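Local coordinates for protein beta-d-glucoside glucohydrolase (PDB 3ZZ1) that probably hydrolyses terminal, non-reducing beta-D-glucosyl residues to release beta-D-glucose, as a secreted family 3 beta-glucosidase of the cellulose degradation pathway, at residues A[326-331]-A[515-520]; A[338-343]-A[428-433]. All coordinates share one frame; numbering follows the deposited sequence.

Interaction 1 (A[326-331]-A[515-520]); sequences IARDGI and VDVLWG
Val517 and Arg328 carry most of this contact between helix 320-329, with the chain just after it, and the last turn of helix 510-518 in the family 3 C-terminal domain; Asp516 and Ile331 complete it. The contact sets helix 320-329, just ahead of edge strand 332-336 of that domain's sheet, against helix 510-518. From Val517 the CG2 branch does the touching, 3.9 Å from both the Arg328 backbone O and Ile331 CD1. The Ile331 and Val517 side chains run antiparallel alongside each other.

Arg328 reaches across with its aliphatic part. Its CG stands anti to the backbone N (chi1 -179°), which lays the methylenes crosswise over Asp516, with Arg328 CD 3.5 Å from Asp516 OD2. A bend at chi3 (68°) then turns the guanidinium back to its own helix, where it grips Asp329 side-on. In this salt bridge NE of Arg328 donates to OD1 of Asp329 at 2.9 Å, while NH2 takes OD2, both oxygens being met from above the carboxylate plane.

The charges of Arg328 and Asp516 therefore do not meet directly: NH1 and OD2 stay 4.5 Å apart, and a water that accepts from Arg328 NH1 (2.8 Å) donates to Asp516 OD2. The same oxygen forms a salt bridge with Arg324, one turn earlier in helix 320-329. With two arginines nearby, the buried Asp516 carboxylate is probably kept ionised, joining the two helices through charge, next to the apolar contact of Ile331 and Val517.

Interaction 2 (A[338-343]-A[428-433]); sequences ANILPL and KDVAIV
Ile340 and Leu343 project from the loop between strands 332-336 and 348-352 onto Val430 and Ile432, at the start of strand 430-437 in the mixed, largely parallel sheet of the family 3 C-terminal domain. No hydrogen bond links the two segments; the fit is entirely apolar. Val430 is the central bump. Its two methyls diverge, CG1 meeting Ile340 and CG2 meeting Leu343, so the valine branch sits in the notch formed by the two loop side chains. In Ile340 a chi1 of -167° swings CG1 away from the backbone N, straightening the chain; it lies alongside the valine, pointing the other way, with its terminal CD1 3.7 Å from Val430 CG1. Leu343 approaches at a slant and divides its forked end: CD2 rests 4.2 Å from Val430 CG2, while the other methyl reaches toward Ile432.

A cis peptide bond precedes Pro342, between the two loop residues that touch the strand. Ile477 of the adjacent strand 476-482 packs against Leu343, and Ala499 of strand 497-502 against Ile340, extending the apolar layer across the sheet. At its far end the contact finishes methyl against methyl, Leu343 CD1 lying 4.3 Å from Ile432 CD1.

How the interactions relate
Interaction 2 is nested in sequence inside the loop closed by interaction 1, and their centres lie about 15 Å apart. They meet directly where helix 510-518 ends: Leu518 O and Leu343 N are 2.8 Å apart, probably hydrogen-bonded. Next to this point, Gly520 forms the Schellman motif that ends the helix, and its N packs 3.5 Å from Pro342 CB. Trp519 CD1 lies 3.6 Å from Leu343 O. Tyr579 spans both regions, its OH bonded to Val517 O, while the Leu341 and Pro342 side chains touch Tyr579. The loop 338-343 thus touches both the end of helix 510-518 and strand 430-437, linking the helix pair of interaction 1 to the sheet.

Interaction 1 (A[326-331]-A[515-520])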
loop_
_atom_site.group_PDB
_atom_site.type_symbol
_atom_site.label_atom_id
_atom_site.label_comp_id
_atom_site.label_asym_id
_atom_site.label_seq_id
_atom_site.Cartn_x
_atom_site.Cartn_y
_atom_site.Cartn_z
ATOM N N ILE A 326 9.763 9.894 4.255
ATOM C CA ILE A 326 9.024 9.210 3.193
ATOM C C ILE A 326 8.328 10.191 2.251
ATOM O O ILE A 326 8.362 10.013 1.031
ATOM C CB ILE A 326 8.038 8.165 3.755
ATOM C CG1 ILE A 326 8.813 6.975 4.338
ATOM C CG2 ILE A 326 7.084 7.698 2.665
ATOM C CD1 ILE A 326 7.944 5.912 4.986
ATOM N N ALA A 327 7.701 11.223 2.819
ATOM C CA ALA A 327 7.113 12.308 2.037
ATOM C C ALA A 327 8.152 12.924 1.108
ATOM O O ALA A 327 7.835 13.308 -0.017
ATOM C CB ALA A 327 6.544 13.369 2.954
ATOM N N ARG A 328 9.388 13.013 1.602
ATOM C CA ARG A 328 10.525 13.573 0.869
ATOM C C ARG A 328 11.054 12.600 -0.184
ATOM O O ARG A 328 11.154 12.949 -1.362
ATOM C CB ARG A 328 11.642 13.940 1.864
ATOM C CG ARG A 328 12.885 14.564 1.255
ATOM C CD ARG A 328 14.051 14.577 2.240
ATOM N NE ARG A 328 14.539 13.229 2.542
ATOM C CZ ARG A 328 14.753 12.755 3.767
ATOM N NH1 ARG A 328 14.553 13.523 4.826
ATOM N NH2 ARG A 328 15.182 11.507 3.929
ATOM N N ASP A 329 11.378 11.378 0.244
ATOM C CA ASP A 329 12.047 10.397 -0.619
ATOM C C ASP A 329 11.102 9.675 -1.573
ATOM O O ASP A 329 11.552 8.911 -2.434
ATOM C CB ASP A 329 12.832 9.378 0.222
ATOM C CG ASP A 329 14.031 9.994 0.927
ATOM O OD1 ASP A 329 14.445 11.119 0.559
ATOM O OD2 ASP A 329 14.560 9.351 1.859
ATOM N N GLY A 330 9.802 9.921 -1.414
ATOM C CA GLY A 330 8.773 9.303 -2.252
ATOM C C GLY A 330 8.326 10.190 -3.395
ATOM O O GLY A 330 7.612 9.737 -4.297
ATOM N N ILE A 331 8.741 11.458 -3.351
ATOM C CA ILE A 331 8.543 12.386 -4.460
ATOM C C ILE A 331 9.230 11.828 -5.698
ATOM O O ILE A 331 10.369 11.369 -5.633
ATOM C CB ILE A 331 9.095 13.808 -4.136
ATOM C CG1 ILE A 331 8.234 14.483 -3.064
ATOM C CG2 ILE A 331 9.160 14.670 -5.402
ATOM C CD1 ILE A 331 8.854 15.711 -2.432
ATOM N N VAL A 515 10.095 21.318 -0.152
ATOM C CA VAL A 515 11.199 22.271 -0.080
ATOM C C VAL A 515 12.561 21.563 -0.096
ATOM O O VAL A 515 13.471 21.999 -0.801
ATOM C CB VAL A 515 11.059 23.209 1.149
ATOM C CG1 VAL A 515 12.328 24.025 1.365
ATOM C CG2 VAL A 515 9.868 24.136 0.968
ATOM N N ASP A 516 12.685 20.467 0.664
ATOM C CA ASP A 516 13.909 19.645 0.673
ATOM C C ASP A 516 14.329 19.313 -0.757
ATOM O O ASP A 516 15.514 19.386 -1.104
ATOM C CB ASP A 516 13.710 18.328 1.450
ATOM C CG ASP A 516 13.447 18.532 2.945
ATOM O OD1 ASP A 516 13.693 19.625 3.490
ATOM O OD2 ASP A 516 12.987 17.570 3.589
ATOM N N VAL A 517 13.343 18.967 -1.581
ATOM C CA VAL A 517 13.577 18.593 -2.972
ATOM C C VAL A 517 13.712 19.814 -3.888
ATOM O O VAL A 517 14.670 19.902 -4.655
ATOM C CB VAL A 517 12.494 17.598 -3.478
ATOM C CG1 VAL A 517 12.494 17.495 -4.991
ATOM C CG2 VAL A 517 12.710 16.226 -2.855
ATOM N N LEU A 518 12.767 20.753 -3.790
ATOM C CA LEU A 518 12.745 21.943 -4.655
ATOM C C LEU A 518 14.033 22.764 -4.589
ATOM O O LEU A 518 14.516 23.231 -5.615
ATOM C CB LEU A 518 11.540 22.844 -4.353
ATOM C CG LEU A 518 10.119 22.448 -4.786
ATOM C CD1 LEU A 518 9.151 23.562 -4.413
ATOM C CD2 LEU A 518 10.007 22.130 -6.275
ATOM N N TRP A 519 14.573 22.935 -3.383
ATOM C CA TRP A 519 15.816 23.687 -3.190
ATOM C C TRP A 519 17.073 22.813 -3.243
ATOM O O TRP A 519 18.193 23.313 -3.132
ATOM C CB TRP A 519 15.758 24.532 -1.912
ATOM C CG TRP A 519 15.288 25.946 -2.177
ATOM C CD1 TRP A 519 16.075 27.041 -2.441
ATOM C CD2 TRP A 519 13.932 26.408 -2.231
ATOM N NE1 TRP A 519 15.289 28.156 -2.645
ATOM C CE2 TRP A 519 13.971 27.797 -2.521
ATOM C CE3 TRP A 519 12.687 25.790 -2.061
ATOM C CZ2 TRP A 519 12.813 28.571 -2.643
ATOM C CZ3 TRP A 519 11.534 26.564 -2.178
ATOM C CH2 TRP A 519 11.610 27.941 -2.468
ATOM N N GLY A 520 16.876 21.510 -3.423
ATOM C CA GLY A 520 17.978 20.573 -3.600
ATOM C C GLY A 520 18.809 20.264 -2.370
ATOM O O GLY A 520 19.971 19.890 -2.495
HETATM O O HOH W 1 14.777 16.319 4.949
#

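Interaction 2 (A[338-343]-A[428-433])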
loop_
_atom_site.group_PDB
_atom_site.type_symbol
_atom_site.label_atom_id
_atom_site.label_comp_id
_atom_site.label_asym_id
_atom_site.label_seq_id
_atom_site.Cartn_x
_atom_site.Cartn_y
_atom_site.Cartn_z
ATOM N N ALA A 338 15.952 21.897 -18.803
ATOM C CA ALA A 338 16.813 23.063 -18.579
ATOM C C ALA A 338 17.368 23.142 -17.158
ATOM O O ALA A 338 17.898 24.175 -16.747
ATOM C CB ALA A 338 16.081 24.365 -18.955
ATOM N N ASN A 339 17.244 22.039 -16.420
ATOM C CA ASN A 339 17.627 21.975 -15.008
ATOM C C ASN A 339 17.168 23.185 -14.181
ATOM O O ASN A 339 17.946 23.775 -13.425
ATOM C CB ASN A 339 19.131 21.709 -14.868
ATOM C CG ASN A 339 19.507 20.290 -15.261
ATOM O OD1 ASN A 339 19.023 19.321 -14.670
ATOM N ND2 ASN A 339 20.368 20.157 -16.264
ATOM N N ILE A 340 15.894 23.543 -14.342
ATOM C CA ILE A 340 15.252 24.587 -13.540
ATOM C C ILE A 340 15.248 24.206 -12.051
ATOM O O ILE A 340 15.291 25.075 -11.175
ATOM C CB ILE A 340 13.812 24.883 -14.052
ATOM C CG1 ILE A 340 13.255 26.172 -13.434
ATOM C CG2 ILE A 340 12.882 23.688 -13.821
ATOM C CD1 ILE A 340 11.915 26.611 -14.009
ATOM N N LEU A 341 15.195 22.901 -11.786
ATOM C CA LEU A 341 15.341 22.365 -10.434
ATOM C C LEU A 341 16.732 21.747 -10.267
ATOM O O LEU A 341 17.240 21.122 -11.193
ATOM C CB LEU A 341 14.251 21.327 -10.130
ATOM C CG LEU A 341 12.814 21.820 -9.938
ATOM C CD1 LEU A 341 11.904 20.650 -9.626
ATOM C CD2 LEU A 341 12.727 22.860 -8.837
ATOM N N PRO A 342 17.354 21.924 -9.086
ATOM C CA PRO A 342 16.808 22.633 -7.932
ATOM C C PRO A 342 16.880 24.143 -8.094
ATOM O O PRO A 342 17.731 24.650 -8.833
ATOM C CB PRO A 342 17.716 22.190 -6.787
ATOM C CG PRO A 342 19.020 21.887 -7.433
ATOM C CD PRO A 342 18.718 21.420 -8.828
ATOM N N LEU A 343 15.973 24.837 -7.412
ATOM C CA LEU A 343 15.934 26.289 -7.399
ATOM C C LEU A 343 17.155 26.816 -6.672
ATOM O O LEU A 343 17.555 26.278 -5.641
ATOM C CB LEU A 343 14.669 26.795 -6.695
ATOM C CG LEU A 343 13.295 26.339 -7.192
ATOM C CD1 LEU A 343 12.215 26.814 -6.234
ATOM C CD2 LEU A 343 13.019 26.830 -8.607
ATOM N N LYS A 428 7.442 36.986 -13.085
ATOM C CA LYS A 428 8.231 36.264 -12.080
ATOM C C LYS A 428 9.265 35.333 -12.713
ATOM O O LYS A 428 9.082 34.862 -13.839
ATOM C CB LYS A 428 7.329 35.484 -11.108
ATOM C CG LYS A 428 6.131 36.260 -10.551
ATOM C CD LYS A 428 6.529 37.582 -9.883
ATOM C CE LYS A 428 5.318 38.308 -9.304
ATOM N NZ LYS A 428 4.306 38.640 -10.346
ATOM N N ASP A 429 10.352 35.081 -11.985
ATOM C CA ASP A 429 11.425 34.208 -12.462
ATOM C C ASP A 429 10.942 32.780 -12.671
ATOM O O ASP A 429 11.209 32.183 -13.714
ATOM C CB ASP A 429 12.620 34.243 -11.507
ATOM C CG ASP A 429 13.267 35.613 -11.441
ATOM O OD1 ASP A 429 13.723 36.107 -12.489
ATOM O OD2 ASP A 429 13.319 36.201 -10.347
ATOM N N VAL A 430 10.242 32.240 -11.672
ATOM C CA VAL A 430 9.582 30.939 -11.788
ATOM C C VAL A 430 8.172 30.986 -11.202
ATOM O O VAL A 430 7.864 31.824 -10.351
ATOM C CB VAL A 430 10.379 29.779 -11.117
ATOM C CG1 VAL A 430 11.750 29.594 -11.772
ATOM C CG2 VAL A 430 10.520 30.001 -9.612
ATOM N N ALA A 431 7.325 30.081 -11.678
ATOM C CA ALA A 431 5.972 29.937 -11.172
ATOM C C ALA A 431 5.732 28.479 -10.820
ATOM O O ALA A 431 5.929 27.594 -11.655
ATOM C CB ALA A 431 4.965 30.414 -12.209
ATOM N N ILE A 432 5.316 28.239 -9.577
ATOM C CA ILE A 432 5.058 26.887 -9.089
ATOM C C ILE A 432 3.550 26.685 -8.949
ATOM O O ILE A 432 2.915 27.327 -8.110
ATOM C CB ILE A 432 5.778 26.602 -7.738
ATOM C CG1 ILE A 432 7.241 27.073 -7.782
ATOM C CG2 ILE A 432 5.703 25.120 -7.404
ATOM C CD1 ILE A 432 7.970 27.056 -6.427
ATOM N N VAL A 433 2.992 25.796 -9.773
ATOM C CA VAL A 433 1.545 25.548 -9.807
ATOM C C VAL A 433 1.197 24.230 -9.117
ATOM O O VAL A 433 1.833 23.197 -9.362
ATOM C CB VAL A 433 0.985 25.548 -11.255
ATOM C CG1 VAL A 433 -0.545 25.550 -11.253
ATOM C CG2 VAL A 433 1.486 26.745 -12.022
#